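Local coordinates for DNA damage response protein Rtt109, putative (Neosartorya fumigata, PDB 5ZB9), which probably transfers an acetyl group from acetyl-CoA to lysine side chains of histone H3, as a nuclear histone acetyltransferase, at residues V23-I28 against R414-L419; P32-A37 against S49-N54; G82-T87 against T335-A340; D192-E197 against V329-M334. All coordinates share one frame; numbering follows the deposited sequence.

Contact 1. Residues V23-I28 against R414-L419; sequences VTIRHI and RGHAVL
H27 and H416 carry this contact, joined by a bond from backbone to ring. The amide N of H27 donates to ND1 of H416 over 3.0 Å, nearly straight at 165°, and lies only 6° out of the imidazole plane. CG of H416 lies anti to its carbonyl carbon (chi1 -60°); from there the ring presents ND1 to the N-H of H27. CD1 of I25 also lies near the ring plane, 3.9 Å from CE1 of H416. The H27 ring is covered on one face by G415, whose CA sits 3.3 Å above the plane over the ring centre, a CH-pi contact. The carbonyl O of H27 takes a short but strongly bent, weak bond from H416 N at 2.7 Å and a long, weak one from A417 N. One residue on, I28 pairs with A417 in a parallel bridge, and CD1 of I28 meets CD1 of L419 at 4.0 Å. A water spans H27 ND1 and R414 O. Further out, NE2 of H27 is hydrogen-bonded to H55, while F119 meets its ring edge-to-face. The short strand 417-419 is thus added alongside strand 22-35, and helix 439-457 packs on I28 and A417. Because H416 ND1 accepts, its ring proton most likely sits on NE2, consistent with the hydrogen bond from NE2 to Q464 OE1 and with a neutral imidazole.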
# COMPACT_ATOMS: atom_id res chain seq x y z
N VAL A 23 -0.76 -7.26 22.33
CA VAL A 23 -1.12 -8.02 21.14
C VAL A 23 0.02 -8.96 20.75
O VAL A 23 1.14 -8.82 21.24
CB VAL A 23 -1.45 -7.10 19.94
CG1 VAL A 23 -2.63 -6.20 20.26
CG2 VAL A 23 -0.22 -6.28 19.56
N THR A 24 -0.27 -9.90 19.87
CA THR A 24 0.74 -10.79 19.34
C THR A 24 0.84 -10.56 17.84
O THR A 24 -0.18 -10.41 17.17
CB THR A 24 0.41 -12.27 19.62
OG1 THR A 24 0.32 -12.48 21.04
CG2 THR A 24 1.46 -13.20 19.04
N ILE A 25 2.06 -10.50 17.31
CA ILE A 25 2.24 -10.27 15.89
C ILE A 25 2.98 -11.40 15.20
O ILE A 25 3.91 -12.00 15.75
CB ILE A 25 2.99 -8.94 15.63
CG1 ILE A 25 4.36 -8.94 16.30
CG2 ILE A 25 2.17 -7.78 16.12
CD1 ILE A 25 5.25 -7.83 15.85
N ARG A 26 2.55 -11.69 13.98
CA ARG A 26 3.26 -12.62 13.12
C ARG A 26 3.43 -11.95 11.76
O ARG A 26 2.47 -11.69 11.04
CB ARG A 26 2.52 -13.95 13.02
CG ARG A 26 2.46 -14.69 14.35
CD ARG A 26 1.64 -15.98 14.30
NE ARG A 26 1.72 -16.70 15.58
CZ ARG A 26 0.86 -16.55 16.58
NH1 ARG A 26 -0.16 -15.70 16.47
NH2 ARG A 26 1.02 -17.24 17.70
N HIS A 27 4.68 -11.65 11.45
CA HIS A 27 5.03 -11.01 10.21
C HIS A 27 5.73 -12.05 9.33
O HIS A 27 6.81 -12.52 9.65
CB HIS A 27 5.93 -9.80 10.50
CG HIS A 27 6.54 -9.18 9.28
ND1 HIS A 27 7.64 -8.35 9.35
CD2 HIS A 27 6.20 -9.26 7.97
CE1 HIS A 27 7.96 -7.95 8.13
NE2 HIS A 27 7.11 -8.49 7.28
N ILE A 28 5.10 -12.44 8.23
CA ILE A 28 5.77 -13.37 7.35
C ILE A 28 6.03 -12.67 6.03
O ILE A 28 5.27 -11.79 5.63
CB ILE A 28 4.96 -14.68 7.14
CG1 ILE A 28 3.64 -14.41 6.43
CG2 ILE A 28 4.70 -15.38 8.48
CD1 ILE A 28 2.87 -15.67 6.14
N ARG A 414 12.76 -8.11 6.90
CA ARG A 414 12.19 -9.43 6.69
C ARG A 414 11.34 -9.82 7.89
O ARG A 414 11.52 -9.33 9.00
CB ARG A 414 13.30 -10.44 6.44
CG ARG A 414 14.03 -10.20 5.13
CD ARG A 414 15.14 -11.20 4.89
NE ARG A 414 16.37 -10.83 5.58
CZ ARG A 414 17.03 -11.62 6.42
NH1 ARG A 414 16.57 -12.84 6.68
NH2 ARG A 414 18.14 -11.19 7.01
N GLY A 415 10.37 -10.70 7.66
CA GLY A 415 9.49 -11.09 8.74
C GLY A 415 10.11 -12.04 9.74
O GLY A 415 11.26 -12.44 9.62
N HIS A 416 9.32 -12.41 10.74
CA HIS A 416 9.66 -13.50 11.64
C HIS A 416 9.97 -14.77 10.86
O HIS A 416 10.79 -15.58 11.28
CB HIS A 416 8.51 -13.74 12.62
CG HIS A 416 8.19 -12.55 13.47
ND1 HIS A 416 7.03 -11.83 13.32
CD2 HIS A 416 8.89 -11.95 14.46
CE1 HIS A 416 7.02 -10.83 14.19
NE2 HIS A 416 8.14 -10.89 14.90
N ALA A 417 9.31 -14.93 9.72
CA ALA A 417 9.55 -16.06 8.83
C ALA A 417 9.65 -15.61 7.39
O ALA A 417 8.75 -14.95 6.86
CB ALA A 417 8.46 -17.10 8.99
N VAL A 418 10.75 -15.96 6.74
CA VAL A 418 10.88 -15.75 5.31
C VAL A 418 10.52 -17.05 4.60
O VAL A 418 11.23 -18.04 4.71
CB VAL A 418 12.30 -15.33 4.94
CG1 VAL A 418 12.42 -15.16 3.44
CG2 VAL A 418 12.68 -14.04 5.68
N LEU A 419 9.40 -17.03 3.89
CA LEU A 419 8.92 -18.22 3.20
C LEU A 419 9.22 -18.16 1.71
O LEU A 419 9.38 -17.08 1.14
CB LEU A 419 7.42 -18.39 3.40
CG LEU A 419 7.00 -18.42 4.86
CD1 LEU A 419 5.49 -18.52 4.98
CD2 LEU A 419 7.69 -19.59 5.56
O HOH W 1 9.59 -8.48 11.50

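Contact 2. Residues P32-A37 against S49-N54; sequences PSPCVA and STFCEN
An antiparallel strand pair, made by the end of strand 22-35 and the start of strand 50-61, brings S33 against C52 and P34 against F51. S33 and C52 form a hydrogen-bonded pair: S33 N donates to C52 O at 3.0 Å, and C52 N returns to S33 O at 2.8 Å. Beyond it, C35 N reaches T50 O at 2.9 Å, while P34 and F51 occupy the intervening non-hydrogen-bonded position. Here the proline CG packs 3.7 Å from CE2 of the phenyl ring, the two side chains crossing obliquely. On the face bearing S33, C35, T50 and C52, the two cysteines come close. SG of C35 lies 3.5 Å from CG2 of T50 and 3.6 Å from CB of C52. SG of C52 lies anti to its backbone N (chi1 -172°), and the SG atoms of C35 and C52 are 4.9 Å apart. These cysteines form a disulfide in another structure of this protein; here the bond is absent. Among its neighbours, strand 50-61 pairs also with strand 71-82, through F51 with G82 and E53 with V80, and Y81 touches both cysteines. W409 packs on P32 and F51, and S33 OG is hydrogen-bonded to E421 of helix 421-432.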
# COMPACT_ATOMS: atom_id res chain seq x y z
N PRO A 32 12.59 -11.37 -2.32
CA PRO A 32 12.32 -10.68 -3.59
C PRO A 32 12.45 -11.63 -4.76
O PRO A 32 13.43 -12.35 -4.86
CB PRO A 32 13.40 -9.59 -3.65
CG PRO A 32 13.84 -9.40 -2.24
CD PRO A 32 13.67 -10.72 -1.55
N SER A 33 11.45 -11.65 -5.63
CA SER A 33 11.50 -12.47 -6.82
C SER A 33 11.00 -11.65 -8.00
O SER A 33 10.24 -10.71 -7.81
CB SER A 33 10.69 -13.76 -6.64
OG SER A 33 9.34 -13.46 -6.34
N PRO A 34 11.45 -12.00 -9.21
CA PRO A 34 11.08 -11.21 -10.39
C PRO A 34 9.59 -11.17 -10.58
O PRO A 34 8.91 -12.15 -10.28
CB PRO A 34 11.75 -11.97 -11.54
CG PRO A 34 12.87 -12.70 -10.91
CD PRO A 34 12.35 -13.11 -9.57
N CYS A 35 9.07 -10.04 -11.06
CA CYS A 35 7.64 -9.92 -11.30
C CYS A 35 7.40 -9.06 -12.53
O CYS A 35 8.33 -8.46 -13.07
CB CYS A 35 6.92 -9.33 -10.09
SG CYS A 35 7.35 -7.61 -9.74
N VAL A 36 6.15 -9.02 -12.96
CA VAL A 36 5.76 -8.16 -14.06
C VAL A 36 5.90 -6.71 -13.62
O VAL A 36 5.60 -6.38 -12.47
CB VAL A 36 4.30 -8.44 -14.50
CG1 VAL A 36 3.89 -7.50 -15.62
CG2 VAL A 36 4.14 -9.91 -14.92
N ALA A 37 6.38 -5.86 -14.52
CA ALA A 37 6.54 -4.44 -14.24
C ALA A 37 5.22 -3.77 -13.83
O ALA A 37 4.14 -4.18 -14.27
CB ALA A 37 7.13 -3.72 -15.45
N SER A 49 13.01 -4.00 -15.42
CA SER A 49 13.27 -5.15 -14.56
C SER A 49 12.74 -4.86 -13.16
O SER A 49 13.13 -3.88 -12.53
CB SER A 49 14.76 -5.46 -14.52
OG SER A 49 15.00 -6.56 -13.66
N THR A 50 11.85 -5.72 -12.68
CA THR A 50 11.13 -5.46 -11.44
C THR A 50 11.11 -6.68 -10.53
O THR A 50 10.87 -7.81 -10.98
CB THR A 50 9.67 -5.00 -11.73
OG1 THR A 50 9.69 -3.90 -12.65
CG2 THR A 50 8.97 -4.57 -10.46
N PHE A 51 11.35 -6.46 -9.24
CA PHE A 51 11.25 -7.54 -8.27
C PHE A 51 10.15 -7.22 -7.26
O PHE A 51 9.87 -6.06 -7.00
CB PHE A 51 12.58 -7.76 -7.56
CG PHE A 51 13.67 -8.23 -8.48
CD1 PHE A 51 14.42 -7.33 -9.22
CD2 PHE A 51 13.94 -9.59 -8.62
CE1 PHE A 51 15.41 -7.76 -10.08
CE2 PHE A 51 14.94 -10.03 -9.47
CZ PHE A 51 15.68 -9.11 -10.21
N CYS A 52 9.51 -8.25 -6.72
CA CYS A 52 8.50 -8.03 -5.71
C CYS A 52 8.76 -8.86 -4.47
O CYS A 52 9.23 -9.99 -4.54
CB CYS A 52 7.10 -8.34 -6.26
SG CYS A 52 5.77 -7.88 -5.11
N GLU A 53 8.43 -8.28 -3.32
CA GLU A 53 8.59 -8.92 -2.02
C GLU A 53 7.26 -8.86 -1.29
O GLU A 53 6.72 -7.78 -1.09
CB GLU A 53 9.71 -8.23 -1.23
CG GLU A 53 9.92 -8.70 0.21
CD GLU A 53 11.02 -7.90 0.94
OE1 GLU A 53 11.64 -7.03 0.30
OE2 GLU A 53 11.26 -8.13 2.15
N ASN A 54 6.71 -10.02 -0.92
CA ASN A 54 5.45 -10.05 -0.18
C ASN A 54 5.65 -9.91 1.32
O ASN A 54 6.58 -10.48 1.88
CB ASN A 54 4.68 -11.34 -0.43
CG ASN A 54 4.35 -11.56 -1.89
OD1 ASN A 54 4.29 -10.61 -2.68
ND2 ASN A 54 4.12 -12.81 -2.26
O HOH W 2 10.40 -7.85 -14.34

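Contact 3. Residues G82-T87 against T335-A340; sequences GTAHLT and TSSRVA
The imidazole of H85 and the side chain of T335 cross at about a right angle, the threonine standing over one ring face. Its OG1 hangs 3.0 Å above the plane, over the ring centre, and CB follows behind at 4.2 Å from the centroid in a CH-pi contact, 11° from the ring normal. CG of H85 lies anti to its carbonyl carbon (chi1 -62°); CB of A84 lies over the opposite face of the ring. CD2 of H85 approaches T335 O at 3.1 Å, and S336 O lies near the ring plane, close to NE2 of H85. CB of S337 fits beside both residues, 3.8 Å from CD2 of H85 and 3.9 Å from CB of A84. H85 belongs to the turn of the beta-hairpin between strands 71-82 and 86-96, closed by a bond from T83 N to L86 O; T83 OG1 accepts weakly from H85 N and L86 N. The passing loop is itself folded into an ST turn, S336 OG accepting from R338 N at 3.2 Å, with that hydroxyl also over the R338 guanidinium face. R338 forms salt bridges to E45 and D246. A water links A84 N to S337 OG, which is also hydrogen-bonded to E48.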
# COMPACT_ATOMS: atom_id res chain seq x y z
N GLY A 82 10.46 -3.28 -6.44
CA GLY A 82 11.70 -2.57 -6.66
C GLY A 82 12.11 -2.56 -8.11
O GLY A 82 12.11 -3.59 -8.78
N THR A 83 12.44 -1.38 -8.62
CA THR A 83 13.17 -1.24 -9.87
C THR A 83 14.47 -0.49 -9.56
O THR A 83 14.76 -0.19 -8.41
CB THR A 83 12.38 -0.46 -10.95
OG1 THR A 83 12.13 0.88 -10.50
CG2 THR A 83 11.07 -1.16 -11.27
N ALA A 84 15.24 -0.17 -10.59
CA ALA A 84 16.48 0.54 -10.37
C ALA A 84 16.19 1.94 -9.84
O ALA A 84 17.00 2.49 -9.10
CB ALA A 84 17.28 0.61 -11.64
N HIS A 85 15.04 2.51 -10.19
CA HIS A 85 14.77 3.91 -9.86
C HIS A 85 13.56 4.18 -8.96
O HIS A 85 13.31 5.34 -8.60
CB HIS A 85 14.63 4.72 -11.15
CG HIS A 85 15.86 4.73 -11.99
ND1 HIS A 85 17.09 5.13 -11.51
CD2 HIS A 85 16.06 4.36 -13.28
CE1 HIS A 85 17.99 5.02 -12.47
NE2 HIS A 85 17.40 4.56 -13.55
N LEU A 86 12.83 3.14 -8.58
CA LEU A 86 11.67 3.33 -7.72
C LEU A 86 11.43 2.15 -6.78
O LEU A 86 11.49 1.00 -7.20
CB LEU A 86 10.42 3.55 -8.58
CG LEU A 86 9.11 3.88 -7.86
CD1 LEU A 86 9.20 5.22 -7.12
CD2 LEU A 86 7.95 3.89 -8.86
N THR A 87 11.20 2.47 -5.51
CA THR A 87 10.65 1.50 -4.56
C THR A 87 9.17 1.81 -4.36
O THR A 87 8.79 2.95 -4.08
CB THR A 87 11.34 1.54 -3.18
OG1 THR A 87 12.74 1.29 -3.33
CG2 THR A 87 10.74 0.48 -2.25
N THR A 335 13.67 8.71 -13.79
CA THR A 335 14.51 8.27 -14.89
C THR A 335 14.20 6.81 -15.27
O THR A 335 13.74 6.02 -14.45
CB THR A 335 16.02 8.42 -14.56
OG1 THR A 335 16.37 7.58 -13.45
CG2 THR A 335 16.35 9.87 -14.21
N SER A 336 14.45 6.48 -16.54
CA SER A 336 14.12 5.17 -17.10
C SER A 336 15.24 4.13 -16.91
O SER A 336 16.42 4.45 -17.06
CB SER A 336 13.79 5.32 -18.59
OG SER A 336 13.55 4.07 -19.21
N SER A 337 14.86 2.90 -16.59
CA SER A 337 15.81 1.79 -16.51
C SER A 337 15.56 0.78 -17.64
O SER A 337 16.13 -0.31 -17.65
CB SER A 337 15.73 1.08 -15.14
OG SER A 337 14.50 0.40 -14.96
N ARG A 338 14.71 1.17 -18.59
CA ARG A 338 14.36 0.31 -19.73
C ARG A 338 15.52 0.14 -20.71
O ARG A 338 16.38 1.02 -20.84
CB ARG A 338 13.15 0.88 -20.48
CG ARG A 338 11.88 1.02 -19.66
CD ARG A 338 10.71 1.49 -20.51
NE ARG A 338 10.93 2.81 -21.11
CZ ARG A 338 10.66 3.97 -20.51
NH1 ARG A 338 10.17 4.00 -19.27
NH2 ARG A 338 10.89 5.11 -21.15
N VAL A 339 15.53 -1.00 -21.40
CA VAL A 339 16.47 -1.24 -22.49
C VAL A 339 15.71 -1.29 -23.81
O VAL A 339 14.55 -1.72 -23.86
CB VAL A 339 17.26 -2.55 -22.27
CG1 VAL A 339 18.49 -2.59 -23.18
CG2 VAL A 339 17.68 -2.69 -20.82
N ALA A 340 16.36 -0.85 -24.89
CA ALA A 340 15.72 -0.81 -26.21
C ALA A 340 15.74 -2.17 -26.90
O ALA A 340 16.76 -2.88 -26.88
CB ALA A 340 16.38 0.24 -27.09
O HOH W 3 14.80 -1.82 -13.15

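Contact 4. Residues D192-E197 against V329-M334; sequences DDQTQE and VNSVQM
Two torsions bring Q194 and V329 together. Q194 leaves its helix with CG anti to the carbonyl carbon and then bends at chi2 (-80°), which places CD; V329, with CG1 likewise anti to its carbonyl carbon (chi1 -66°), spreads its two methyls toward different parts of the helix. CG1 of V329 rests against the backbone, 3.4 Å from Q194 O and 3.8 Å from E197 C, and CB of E197 lies 3.9 Å from the same methyl. CG2 instead meets the amide of Q194, 3.5 Å from OE1, and the two side chains cross at about a right angle. That OE1 also lies 3.3 Å from the hydroxyl OG of S331, a weak bond, and not a settled one, as the serine proton has another acceptor within reach. The surfaces joined are a weakly bonded helix, 193-198, in which E197 N reaches D193 O at 3.2 Å, and a type I beta turn from V329 to V332, with V332 N bonded to V329 O. The helix leads into strand 202-208 and the turn follows strand 317-324, antiparallel neighbours in the large mixed sheet. V329 is buried, and the E197 carboxylate is hydrogen-bonded through OE2 to T184 OG1. Past the turn, V332 O takes a bond from R133 of strand 133-140, and M334 pairs through its backbone with H242 of helix 241-244.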
# COMPACT_ATOMS: atom_id res chain seq x y z
N ASP A 192 15.57 28.72 -4.50
CA ASP A 192 16.63 28.10 -3.71
C ASP A 192 16.05 27.06 -2.76
O ASP A 192 16.69 26.65 -1.78
CB ASP A 192 17.41 29.15 -2.92
CG ASP A 192 18.36 29.94 -3.80
OD1 ASP A 192 18.71 29.44 -4.89
OD2 ASP A 192 18.76 31.05 -3.40
N ASP A 193 14.82 26.62 -3.06
CA ASP A 193 14.20 25.51 -2.35
C ASP A 193 14.78 24.20 -2.86
O ASP A 193 14.48 23.13 -2.34
CB ASP A 193 12.68 25.54 -2.54
CG ASP A 193 12.02 26.74 -1.89
OD1 ASP A 193 12.28 26.97 -0.69
OD2 ASP A 193 11.25 27.45 -2.57
N GLN A 194 15.62 24.31 -3.89
CA GLN A 194 16.32 23.16 -4.46
C GLN A 194 17.36 22.60 -3.48
O GLN A 194 17.33 21.41 -3.17
CB GLN A 194 17.01 23.55 -5.78
CG GLN A 194 16.07 24.14 -6.83
CD GLN A 194 15.28 23.09 -7.58
OE1 GLN A 194 15.45 21.89 -7.35
NE2 GLN A 194 14.42 23.53 -8.49
N THR A 195 18.27 23.45 -3.01
CA THR A 195 19.33 23.03 -2.09
C THR A 195 18.79 22.75 -0.68
O THR A 195 19.35 21.94 0.06
CB THR A 195 20.46 24.08 -2.00
OG1 THR A 195 19.91 25.40 -2.08
CG2 THR A 195 21.46 23.89 -3.14
N GLN A 196 17.69 23.42 -0.32
CA GLN A 196 17.03 23.18 0.95
C GLN A 196 16.45 21.77 1.04
O GLN A 196 16.86 20.97 1.88
CB GLN A 196 15.90 24.20 1.18
CG GLN A 196 16.34 25.52 1.80
CD GLN A 196 15.17 26.32 2.35
OE1 GLN A 196 14.01 25.95 2.17
NE2 GLN A 196 15.47 27.42 3.03
N GLU A 197 15.50 21.48 0.15
CA GLU A 197 14.77 20.21 0.18
C GLU A 197 15.62 19.01 -0.23
O GLU A 197 15.21 17.87 -0.03
CB GLU A 197 13.54 20.28 -0.74
CG GLU A 197 12.47 21.25 -0.29
CD GLU A 197 11.44 21.53 -1.37
OE1 GLU A 197 11.17 20.63 -2.20
OE2 GLU A 197 10.89 22.65 -1.38
N VAL A 329 14.95 16.07 -4.99
CA VAL A 329 13.81 16.95 -4.76
C VAL A 329 12.67 16.51 -5.67
O VAL A 329 12.89 15.71 -6.59
CB VAL A 329 14.15 18.43 -5.01
CG1 VAL A 329 15.16 18.92 -3.99
CG2 VAL A 329 14.66 18.62 -6.43
N ASN A 330 11.47 17.03 -5.44
CA ASN A 330 10.31 16.61 -6.23
C ASN A 330 10.28 17.20 -7.65
O ASN A 330 9.37 16.91 -8.42
CB ASN A 330 9.01 16.96 -5.49
CG ASN A 330 8.75 18.45 -5.42
OD1 ASN A 330 9.68 19.25 -5.41
ND2 ASN A 330 7.48 18.82 -5.35
N SER A 331 11.29 18.00 -7.99
CA SER A 331 11.39 18.58 -9.33
C SER A 331 12.24 17.70 -10.26
O SER A 331 12.17 17.81 -11.48
CB SER A 331 11.98 20.00 -9.27
OG SER A 331 13.39 19.97 -9.08
N VAL A 332 13.05 16.82 -9.66
CA VAL A 332 13.84 15.86 -10.42
C VAL A 332 12.93 14.78 -11.01
O VAL A 332 12.37 13.96 -10.27
CB VAL A 332 14.92 15.19 -9.55
CG1 VAL A 332 15.71 14.17 -10.37
CG2 VAL A 332 15.85 16.23 -8.96
N GLN A 333 12.78 14.78 -12.33
CA GLN A 333 11.91 13.82 -13.00
C GLN A 333 12.45 12.40 -12.86
O GLN A 333 13.66 12.18 -12.78
CB GLN A 333 11.76 14.18 -14.49
CG GLN A 333 10.83 13.25 -15.26
CD GLN A 333 10.28 13.88 -16.54
OE1 GLN A 333 9.16 14.40 -16.55
NE2 GLN A 333 11.06 13.83 -17.61
N MET A 334 11.53 11.43 -12.78
CA MET A 334 11.87 10.01 -12.76
C MET A 334 12.74 9.65 -13.97
O MET A 334 12.58 10.23 -15.05
CB MET A 334 10.58 9.17 -12.74
CG MET A 334 10.77 7.65 -12.84
SD MET A 334 11.83 6.92 -11.57
CE MET A 334 10.87 7.14 -10.08

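Overall arrangement
From the N terminus, strand 22-35 enters contacts 1 and 2 in turn. Contact 2 closes first, over the short connection to strand 50-61. The chain then forms the hairpin of contact 3 and, much later, helix 193-198 of contact 4. The loop after strand 317-324 returns past both, meeting the helix at 329-334 and the hairpin at 335-340, so contact 4 lies within the span of contact 3. Contact 1, completed by 414-419, encloses all the others. Contacts 2 and 3 touch through adjacent strands, T50 packing on T83, while M334 links contacts 3 and 4 by packing on H85 and L86. Contacts 1 and 4 lie about 37 Å apart, centre to centre.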